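Long-range contact in enterotoxin-like toxin X (Staphylococcus aureus, PDB 5U75), which binds sialylated glycans on neutrophil surface glycoproteins and so inhibits phagocytosis and killing of the bacterium by human neutrophils: residues L31-N45 and V90-I104. Residues are numbered along the deposited sequence; the frame is centred on the assembly and turned at random.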
ATOM      1  N   LEU A  31      -5.135   1.367  12.013  1.00 23.26           N
ATOM      2  CA  LEU A  31      -4.572   1.174  10.676  1.00 23.54           C
ATOM      3  C   LEU A  31      -3.179   1.748  10.593  1.00 22.56           C
ATOM      4  O   LEU A  31      -2.272   1.082  10.090  1.00 21.98           O
ATOM      5  CB  LEU A  31      -5.474   1.792   9.607  1.00 24.01           C
ATOM      6  CG  LEU A  31      -6.783   1.031   9.409  1.00 25.41           C
ATOM      7  CD1 LEU A  31      -7.835   1.887   8.704  1.00 26.54           C
ATOM      8  CD2 LEU A  31      -6.557  -0.236   8.605  1.00 26.61           C
ATOM      9  N   TYR A  32      -2.982   2.959  11.119  1.00 22.07           N
ATOM     10  CA  TYR A  32      -1.667   3.558  11.114  1.00 22.41           C
ATOM     11  C   TYR A  32      -0.660   2.686  11.889  1.00 23.57           C
ATOM     12  O   TYR A  32       0.456   2.468  11.429  1.00 21.80           O
ATOM     13  CB  TYR A  32      -1.671   4.978  11.678  1.00 25.07           C
ATOM     14  CG  TYR A  32      -0.298   5.593  11.685  1.00 25.54           C
ATOM     15  CD1 TYR A  32       0.222   6.201  10.540  1.00 25.84           C
ATOM     16  CD2 TYR A  32       0.520   5.517  12.818  1.00 27.18           C
ATOM     17  CE1 TYR A  32       1.497   6.735  10.528  1.00 27.47           C
ATOM     18  CE2 TYR A  32       1.795   6.046  12.810  1.00 27.35           C
ATOM     19  CZ  TYR A  32       2.280   6.655  11.668  1.00 28.41           C
ATOM     20  OH  TYR A  32       3.542   7.180  11.658  1.00 30.83           O
ATOM     21  N   ASP A  33      -1.056   2.195  13.059  1.00 24.09           N
ATOM     22  CA  ASP A  33      -0.113   1.445  13.904  1.00 25.41           C
ATOM     23  C   ASP A  33       0.285   0.120  13.272  1.00 24.29           C
ATOM     24  O   ASP A  33       1.434  -0.282  13.386  1.00 24.51           O
ATOM     25  CB  ASP A  33      -0.683   1.205  15.299  1.00 26.83           C
ATOM     26  CG  ASP A  33      -0.705   2.464  16.143  1.00 28.18           C
ATOM     27  OD1 ASP A  33       0.067   3.414  15.885  1.00 28.83           O
ATOM     28  OD2 ASP A  33      -1.501   2.478  17.093  1.00 31.88           O
ATOM     29  N   ARG A  34      -0.664  -0.540  12.625  1.00 22.59           N
ATOM     30  CA  ARG A  34      -0.386  -1.774  11.902  1.00 21.35           C
ATOM     31  C   ARG A  34       0.521  -1.529  10.707  1.00 21.06           C
ATOM     32  O   ARG A  34       1.576  -2.147  10.573  1.00 20.09           O
ATOM     33  CB  ARG A  34      -1.683  -2.418  11.422  1.00 21.26           C
ATOM     34  CG  ARG A  34      -1.435  -3.612  10.515  1.00 19.74           C
ATOM     35  CD  ARG A  34      -2.659  -4.426  10.242  1.00 19.96           C
ATOM     36  NE  ARG A  34      -2.388  -5.460   9.235  1.00 19.17           N
ATOM     37  CZ  ARG A  34      -3.142  -6.525   9.012  1.00 19.42           C
ATOM     38  NH1 ARG A  34      -2.787  -7.410   8.086  1.00 19.39           N
ATOM     39  NH2 ARG A  34      -4.253  -6.740   9.719  1.00 20.71           N
ATOM     40  N   TYR A  35       0.109  -0.618   9.832  1.00 20.01           N
ATOM     41  CA  TYR A  35       0.739  -0.503   8.517  1.00 18.69           C
ATOM     42  C   TYR A  35       1.960   0.418   8.441  1.00 19.40           C
ATOM     43  O   TYR A  35       2.647   0.441   7.409  1.00 19.28           O
ATOM     44  CB  TYR A  35      -0.334  -0.108   7.504  1.00 18.05           C
ATOM     45  CG  TYR A  35      -1.312  -1.213   7.188  1.00 17.39           C
ATOM     46  CD1 TYR A  35      -0.908  -2.328   6.467  1.00 16.87           C
ATOM     47  CD2 TYR A  35      -2.647  -1.154   7.593  1.00 17.24           C
ATOM     48  CE1 TYR A  35      -1.791  -3.333   6.137  1.00 16.66           C
ATOM     49  CE2 TYR A  35      -3.552  -2.172   7.267  1.00 16.48           C
ATOM     50  CZ  TYR A  35      -3.123  -3.264   6.533  1.00 16.40           C
ATOM     51  OH  TYR A  35      -3.994  -4.281   6.184  1.00 16.02           O
ATOM     52  N   SER A  36       2.246   1.181   9.509  1.00 19.43           N
ATOM     53  CA  SER A  36       3.414   2.060   9.553  1.00 19.74           C
ATOM     54  C   SER A  36       4.699   1.343   9.959  1.00 19.45           C
ATOM     55  O   SER A  36       5.767   1.936   9.881  1.00 20.30           O
ATOM     56  CB  SER A  36       3.195   3.248  10.511  1.00 21.09           C
ATOM     57  OG  SER A  36       2.952   2.800  11.829  1.00 21.57           O
ATOM     58  N   LYS A  37       4.593   0.089  10.380  1.00 21.50           N
ATOM     59  CA  LYS A  37       5.769  -0.679  10.796  1.00 23.08           C
ATOM     60  C   LYS A  37       6.614  -0.992   9.581  1.00 22.47           C
ATOM     61  O   LYS A  37       6.086  -1.415   8.553  1.00 19.98           O
ATOM     62  CB  LYS A  37       5.350  -1.963  11.498  1.00 25.47           C
ATOM     63  CG  LYS A  37       4.607  -1.682  12.791  1.00 28.82           C
ATOM     64  CD  LYS A  37       4.521  -2.912  13.658  1.00 33.84           C
ATOM     65  CE  LYS A  37       3.948  -2.564  15.020  1.00 37.17           C
ATOM     66  NZ  LYS A  37       3.744  -3.816  15.796  1.00 40.30           N
ATOM     67  N   ASP A  38       7.924  -0.789   9.707  1.00 20.90           N
ATOM     68  CA  ASP A  38       8.830  -0.940   8.590  1.00 21.47           C
ATOM     69  C   ASP A  38       9.431  -2.355   8.469  1.00 20.61           C
ATOM     70  O   ASP A  38      10.399  -2.561   7.754  1.00 19.51           O
ATOM     71  CB  ASP A  38       9.895   0.146   8.614  1.00 23.65           C
ATOM     72  CG  ASP A  38      10.923  -0.061   9.687  1.00 25.43           C
ATOM     73  OD1 ASP A  38      10.696  -0.866  10.618  1.00 26.36           O
ATOM     74  OD2 ASP A  38      11.971   0.580   9.567  1.00 28.71           O
ATOM     75  N   THR A  39       8.837  -3.314   9.163  1.00 19.81           N
ATOM     76  CA  THR A  39       9.147  -4.701   8.977  1.00 21.59           C
ATOM     77  C   THR A  39       7.878  -5.521   8.933  1.00 22.41           C
ATOM     78  O   THR A  39       6.829  -5.121   9.487  1.00 22.94           O
ATOM     79  CB  THR A  39      10.023  -5.237  10.131  1.00 22.84           C
ATOM     80  OG1 THR A  39       9.273  -5.194  11.343  1.00 24.20           O
ATOM     81  CG2 THR A  39      11.262  -4.390  10.301  1.00 22.97           C
ATOM     82  N   ILE A  40       7.977  -6.668   8.271  1.00 21.75           N
ATOM     83  CA  ILE A  40       6.974  -7.708   8.375  1.00 23.42           C
ATOM     84  C   ILE A  40       7.613  -9.053   8.010  1.00 24.96           C
ATOM     85  O   ILE A  40       8.312  -9.146   7.004  1.00 23.48           O
ATOM     86  CB  ILE A  40       5.735  -7.409   7.485  1.00 23.79           C
ATOM     87  CG1 ILE A  40       4.643  -8.449   7.756  1.00 25.03           C
ATOM     88  CG2 ILE A  40       6.098  -7.346   6.001  1.00 23.26           C
ATOM     89  CD1 ILE A  40       3.265  -8.019   7.337  1.00 26.02           C
ATOM     90  N   ASN A  41       7.398 -10.075   8.842  1.00 29.66           N
ATOM     91  CA  ASN A  41       7.894 -11.445   8.568  1.00 31.17           C
ATOM     92  C   ASN A  41       9.361 -11.538   8.144  1.00 32.25           C
ATOM     93  O   ASN A  41       9.703 -12.304   7.243  1.00 34.64           O
ATOM     94  CB  ASN A  41       7.049 -12.109   7.473  1.00 34.06           C
ATOM     95  CG  ASN A  41       5.612 -12.317   7.874  1.00 35.03           C
ATOM     96  OD1 ASN A  41       5.264 -12.302   9.053  1.00 41.42           O
ATOM     97  ND2 ASN A  41       4.763 -12.541   6.882  1.00 38.17           N
ATOM     98  N   GLY A  42      10.234 -10.746   8.748  1.00 33.01           N
ATOM     99  CA  GLY A  42      11.652 -10.793   8.357  1.00 33.62           C
ATOM    100  C   GLY A  42      12.036  -9.957   7.140  1.00 33.86           C
ATOM    101  O   GLY A  42      13.225  -9.864   6.810  1.00 34.87           O
ATOM    102  N   LYS A  43      11.053  -9.342   6.471  1.00 29.40           N
ATOM    103  CA  LYS A  43      11.335  -8.351   5.451  1.00 27.04           C
ATOM    104  C   LYS A  43      11.307  -6.995   6.079  1.00 23.92           C
ATOM    105  O   LYS A  43      10.667  -6.808   7.098  1.00 23.74           O
ATOM    106  CB  LYS A  43      10.309  -8.426   4.340  1.00 28.33           C
ATOM    107  CG  LYS A  43      10.435  -9.729   3.594  1.00 31.11           C
ATOM    108  CD  LYS A  43       9.594  -9.688   2.354  1.00 34.00           C
ATOM    109  CE  LYS A  43       9.876 -10.893   1.457  1.00 34.06           C
ATOM    110  NZ  LYS A  43       9.369 -12.199   1.967  1.00 33.06           N
ATOM    111  N   SER A  44      11.996  -6.046   5.466  1.00 22.47           N
ATOM    112  CA  SER A  44      12.024  -4.702   5.997  1.00 22.64           C
ATOM    113  C   SER A  44      12.258  -3.681   4.919  1.00 21.04           C
ATOM    114  O   SER A  44      12.775  -4.004   3.845  1.00 22.00           O
ATOM    115  CB  SER A  44      13.113  -4.576   7.075  1.00 24.19           C
ATOM    116  OG  SER A  44      14.366  -4.838   6.508  1.00 26.10           O
ATOM    117  N   ASN A  45      11.873  -2.447   5.225  1.00 20.88           N
ATOM    118  CA  ASN A  45      12.139  -1.312   4.375  1.00 21.23           C
ATOM    119  C   ASN A  45      13.624  -0.969   4.500  1.00 22.87           C
ATOM    120  O   ASN A  45      14.047  -0.453   5.521  1.00 27.76           O
ATOM    121  CB  ASN A  45      11.283  -0.123   4.800  1.00 20.93           C
ATOM    122  CG  ASN A  45      11.506   1.112   3.945  1.00 20.71           C
ATOM    123  OD1 ASN A  45      11.770   1.030   2.742  1.00 20.48           O
ATOM    124  ND2 ASN A  45      11.401   2.277   4.575  1.00 20.65           N
ATOM    125  N   VAL A  90       5.386 -14.442  -2.285  1.00 16.77           N
ATOM    126  CA  VAL A  90       5.129 -13.825  -0.990  1.00 16.69           C
ATOM    127  C   VAL A  90       3.643 -14.004  -0.669  1.00 16.52           C
ATOM    128  O   VAL A  90       2.868 -14.484  -1.506  1.00 15.95           O
ATOM    129  CB  VAL A  90       5.518 -12.318  -0.952  1.00 17.73           C
ATOM    130  CG1 VAL A  90       6.986 -12.119  -1.327  1.00 18.91           C
ATOM    131  CG2 VAL A  90       4.632 -11.469  -1.869  1.00 17.99           C
ATOM    132  N   THR A  91       3.257 -13.643   0.550  1.00 15.90           N
ATOM    133  CA  THR A  91       1.848 -13.685   0.936  1.00 15.57           C
ATOM    134  C   THR A  91       1.187 -12.346   0.653  1.00 15.52           C
ATOM    135  O   THR A  91       1.845 -11.285   0.594  1.00 14.50           O
ATOM    136  CB  THR A  91       1.630 -14.036   2.420  1.00 15.32           C
ATOM    137  OG1 THR A  91       2.146 -13.010   3.255  1.00 14.88           O
ATOM    138  CG2 THR A  91       2.277 -15.390   2.776  1.00 16.04           C
ATOM    139  N   LEU A  92      -0.131 -12.405   0.492  1.00 15.68           N
ATOM    140  CA  LEU A  92      -0.935 -11.187   0.410  1.00 15.54           C
ATOM    141  C   LEU A  92      -0.823 -10.339   1.688  1.00 15.51           C
ATOM    142  O   LEU A  92      -0.837  -9.116   1.622  1.00 14.64           O
ATOM    143  CB  LEU A  92      -2.385 -11.519   0.060  1.00 15.14           C
ATOM    144  CG  LEU A  92      -3.341 -10.327  -0.117  1.00 15.06           C
ATOM    145  CD1 LEU A  92      -2.788  -9.314  -1.115  1.00 15.16           C
ATOM    146  CD2 LEU A  92      -4.688 -10.870  -0.579  1.00 15.06           C
ATOM    147  N   LYS A  93      -0.642 -10.969   2.855  1.00 16.16           N
ATOM    148  CA  LYS A  93      -0.435 -10.196   4.068  1.00 16.81           C
ATOM    149  C   LYS A  93       0.794  -9.319   3.915  1.00 15.91           C
ATOM    150  O   LYS A  93       0.784  -8.141   4.253  1.00 14.72           O
ATOM    151  CB  LYS A  93      -0.310 -11.083   5.306  1.00 18.61           C
ATOM    152  CG  LYS A  93      -0.191 -10.294   6.596  1.00 20.99           C
ATOM    153  CD  LYS A  93      -0.082 -11.217   7.808  1.00 23.47           C
ATOM    154  CE  LYS A  93      -0.171 -10.436   9.099  1.00 26.29           C
ATOM    155  NZ  LYS A  93       0.331 -11.266  10.239  1.00 28.81           N
ATOM    156  N   GLU A  94       1.859  -9.917   3.385  1.00 15.62           N
ATOM    157  CA  GLU A  94       3.108  -9.210   3.174  0.50 15.90           C
ATOM    158  C   GLU A  94       2.984  -8.078   2.147  1.00 15.45           C
ATOM    159  O   GLU A  94       3.421  -6.963   2.380  1.00 15.53           O
ATOM    160  CB  GLU A  94       4.145 -10.215   2.708  0.50 16.56           C
ATOM    161  CG  GLU A  94       5.552  -9.702   2.727  0.50 17.09           C
ATOM    162  CD  GLU A  94       6.525 -10.822   2.480  0.50 18.08           C
ATOM    163  OE1 GLU A  94       6.678 -11.717   3.338  0.50 16.56           O
ATOM    164  OE2 GLU A  94       7.155 -10.776   1.410  0.50 19.82           O
ATOM    165  N   LEU A  95       2.380  -8.383   1.008  1.00 15.30           N
ATOM    166  CA  LEU A  95       2.250  -7.391  -0.078  1.00 16.16           C
ATOM    167  C   LEU A  95       1.301  -6.254   0.305  1.00 15.65           C
ATOM    168  O   LEU A  95       1.612  -5.070   0.115  1.00 15.20           O
ATOM    169  CB  LEU A  95       1.780  -8.108  -1.346  1.00 17.55           C
ATOM    170  CG  LEU A  95       1.955  -7.387  -2.666  1.00 20.94           C
ATOM    171  CD1 LEU A  95       3.416  -6.964  -2.871  1.00 22.17           C
ATOM    172  CD2 LEU A  95       1.472  -8.296  -3.796  1.00 21.27           C
ATOM    173  N   ASP A  96       0.149  -6.619   0.860  1.00 15.70           N
ATOM    174  CA  ASP A  96      -0.769  -5.634   1.489  1.00 15.09           C
ATOM    175  C   ASP A  96      -0.034  -4.709   2.465  1.00 15.10           C
ATOM    176  O   ASP A  96      -0.163  -3.485   2.417  1.00 14.96           O
ATOM    177  CB  ASP A  96      -1.937  -6.374   2.162  1.00 15.78           C
ATOM    178  CG  ASP A  96      -2.832  -5.459   2.967  1.00 16.57           C
ATOM    179  OD1 ASP A  96      -3.571  -4.624   2.379  1.00 17.24           O
ATOM    180  OD2 ASP A  96      -2.776  -5.579   4.204  1.00 16.67           O
ATOM    181  N   HIS A  97       0.795  -5.287   3.326  1.00 14.20           N
ATOM    182  CA  HIS A  97       1.544  -4.504   4.282  1.00 13.91           C
ATOM    183  C   HIS A  97       2.457  -3.488   3.633  1.00 13.68           C
ATOM    184  O   HIS A  97       2.406  -2.302   3.950  1.00 13.24           O
ATOM    185  CB  HIS A  97       2.394  -5.369   5.228  1.00 14.49           C
ATOM    186  CG  HIS A  97       3.100  -4.551   6.247  1.00 15.28           C
ATOM    187  ND1 HIS A  97       2.490  -4.145   7.410  1.00 15.91           N
ATOM    188  CD2 HIS A  97       4.307  -3.940   6.215  1.00 15.75           C
ATOM    189  CE1 HIS A  97       3.313  -3.362   8.083  1.00 16.68           C
ATOM    190  NE2 HIS A  97       4.419  -3.213   7.371  1.00 16.87           N
ATOM    191  N   ILE A  98       3.301  -3.977   2.732  1.00 13.37           N
ATOM    192  CA  ILE A  98       4.311  -3.126   2.100  1.00 13.58           C
ATOM    193  C   ILE A  98       3.651  -2.031   1.257  1.00 13.59           C
ATOM    194  O   ILE A  98       4.077  -0.876   1.286  1.00 13.53           O
ATOM    195  CB  ILE A  98       5.293  -3.972   1.253  1.00 13.91           C
ATOM    196  CG1 ILE A  98       6.071  -4.928   2.177  1.00 14.29           C
ATOM    197  CG2 ILE A  98       6.234  -3.077   0.453  1.00 14.31           C
ATOM    198  CD1 ILE A  98       6.861  -5.995   1.451  1.00 13.89           C
ATOM    199  N   ILE A  99       2.593  -2.395   0.533  1.00 13.65           N
ATOM    200  CA  ILE A  99       1.855  -1.416  -0.246  1.00 13.63           C
ATOM    201  C   ILE A  99       1.277  -0.322   0.641  1.00 13.41           C
ATOM    202  O   ILE A  99       1.453   0.858   0.337  1.00 14.02           O
ATOM    203  CB  ILE A  99       0.758  -2.068  -1.102  1.00 13.59           C
ATOM    204  CG1 ILE A  99       1.417  -2.846  -2.240  1.00 13.44           C
ATOM    205  CG2 ILE A  99      -0.204  -1.018  -1.665  1.00 13.96           C
ATOM    206  CD1 ILE A  99       0.485  -3.817  -2.932  1.00 13.58           C
ATOM    207  N   ARG A 100       0.600  -0.684   1.721  1.00 13.37           N
ATOM    208  CA  ARG A 100       0.005   0.352   2.583  1.00 14.18           C
ATOM    209  C   ARG A 100       1.069   1.188   3.277  1.00 14.40           C
ATOM    210  O   ARG A 100       0.884   2.396   3.451  1.00 14.19           O
ATOM    211  CB  ARG A 100      -0.994  -0.242   3.573  1.00 14.14           C
ATOM    212  CG  ARG A 100      -2.126  -0.969   2.899  1.00 14.58           C
ATOM    213  CD  ARG A 100      -3.380  -1.031   3.749  1.00 14.28           C
ATOM    214  NE  ARG A 100      -4.205  -2.158   3.386  1.00 14.48           N
ATOM    215  CZ  ARG A 100      -5.469  -2.360   3.754  1.00 15.13           C
ATOM    216  NH1 ARG A 100      -6.133  -1.458   4.467  1.00 14.49           N
ATOM    217  NH2 ARG A 100      -6.077  -3.473   3.376  1.00 15.71           N
ATOM    218  N   PHE A 101       2.211   0.576   3.629  1.00 14.09           N
ATOM    219  CA  PHE A 101       3.355   1.335   4.132  1.00 14.57           C
ATOM    220  C   PHE A 101       3.782   2.461   3.170  1.00 14.22           C
ATOM    221  O   PHE A 101       3.997   3.605   3.589  1.00 15.57           O
ATOM    222  CB  PHE A 101       4.537   0.387   4.405  1.00 15.00           C
ATOM    223  CG  PHE A 101       5.741   1.070   4.966  1.00 15.77           C
ATOM    224  CD1 PHE A 101       6.685   1.664   4.126  1.00 15.73           C
ATOM    225  CD2 PHE A 101       5.955   1.111   6.347  1.00 16.60           C
ATOM    226  CE1 PHE A 101       7.816   2.289   4.645  1.00 17.37           C
ATOM    227  CE2 PHE A 101       7.086   1.728   6.865  1.00 17.14           C
ATOM    228  CZ  PHE A 101       8.018   2.315   6.020  1.00 17.43           C
ATOM    229  N   ALA A 102       3.853   2.135   1.878  1.00 14.25           N
ATOM    230  CA  ALA A 102       4.164   3.124   0.835  1.00 14.52           C
ATOM    231  C   ALA A 102       3.123   4.251   0.763  1.00 14.43           C
ATOM    232  O   ALA A 102       3.473   5.425   0.574  1.00 15.71           O
ATOM    233  CB  ALA A 102       4.306   2.439  -0.501  1.00 14.33           C
ATOM    234  N   HIS A 103       1.854   3.906   0.956  1.00 15.07           N
ATOM    235  CA  HIS A 103       0.794   4.938   1.053  1.00 15.82           C
ATOM    236  C   HIS A 103       0.931   5.834   2.270  1.00 16.21           C
ATOM    237  O   HIS A 103       0.797   7.068   2.163  1.00 16.55           O
ATOM    238  CB  HIS A 103      -0.595   4.313   1.008  1.00 16.07           C
ATOM    239  CG  HIS A 103      -0.972   3.794  -0.338  1.00 17.07           C
ATOM    240  ND1 HIS A 103      -1.796   4.486  -1.197  1.00 18.04           N
ATOM    241  CD2 HIS A 103      -0.623   2.661  -0.991  1.00 17.91           C
ATOM    242  CE1 HIS A 103      -1.956   3.794  -2.306  1.00 18.09           C
ATOM    243  NE2 HIS A 103      -1.255   2.680  -2.208  1.00 18.53           N
ATOM    244  N   ILE A 104       1.216   5.237   3.428  1.00 16.54           N
ATOM    245  CA  ILE A 104       1.475   6.001   4.639  1.00 17.34           C
ATOM    246  C   ILE A 104       2.587   7.033   4.412  1.00 18.37           C
ATOM    247  O   ILE A 104       2.499   8.161   4.946  1.00 18.15           O
ATOM    248  CB  ILE A 104       1.751   5.084   5.871  1.00 17.55           C
ATOM    249  CG1 ILE A 104       0.449   4.400   6.304  1.00 17.76           C
ATOM    250  CG2 ILE A 104       2.368   5.883   7.037  1.00 19.03           C
ATOM    251  CD1 ILE A 104       0.609   3.325   7.358  1.00 18.49           C
TER
HETATM  252  O   HOH W   1      -0.978  -6.898   5.836  1.00 16.38           O
HETATM  253  O   HOH W   2       0.133  -5.651   7.977  1.00 16.85           O
HETATM  254  O   HOH W   3       2.497 -13.785   5.723  1.00 28.26           O
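D96 OD2 is held by two donors, Y35 OH (2.7 Å) on its syn lone pair and a water that also accepts from R34 NH1, while D96 OD1 takes NE and NH2 of R100 side-on, NE at 2.7 Å. The Y35 ring stands almost perpendicular to the carboxylate (83°). It is sandwiched, with R100 CD 3.5 Å from the ring centroid over one face and R34 CG over the other; the R100 guanidinium runs nearly parallel to the ring, centred over Y35 OH. R34 NH2 forms a salt bridge with E136, and R100 NH1 reaches the carbonyl of K135, a glycan-pocket residue. Further along, H97 NE2 donates to K37 O (2.7 Å, N-H...O 156°), which lies in the ring plane. A second water joins H97 ND1 to R34 NE, and I40 CB lies over one face of the H97 ring, toward its rim, in a CH-pi contact. I104 CD1 packs against Y35 CB (3.6 Å). At the beta-hairpin 39-44, K43 NZ meets E94 in a weak, doubtful salt bridge, E94 having two conformers. Two direct hydrogen bonds, bridging waters and packing on Y35 thus fasten helix 23-35 to the beta-grasp helix, and buried D96 probably stays ionised beside two arginines.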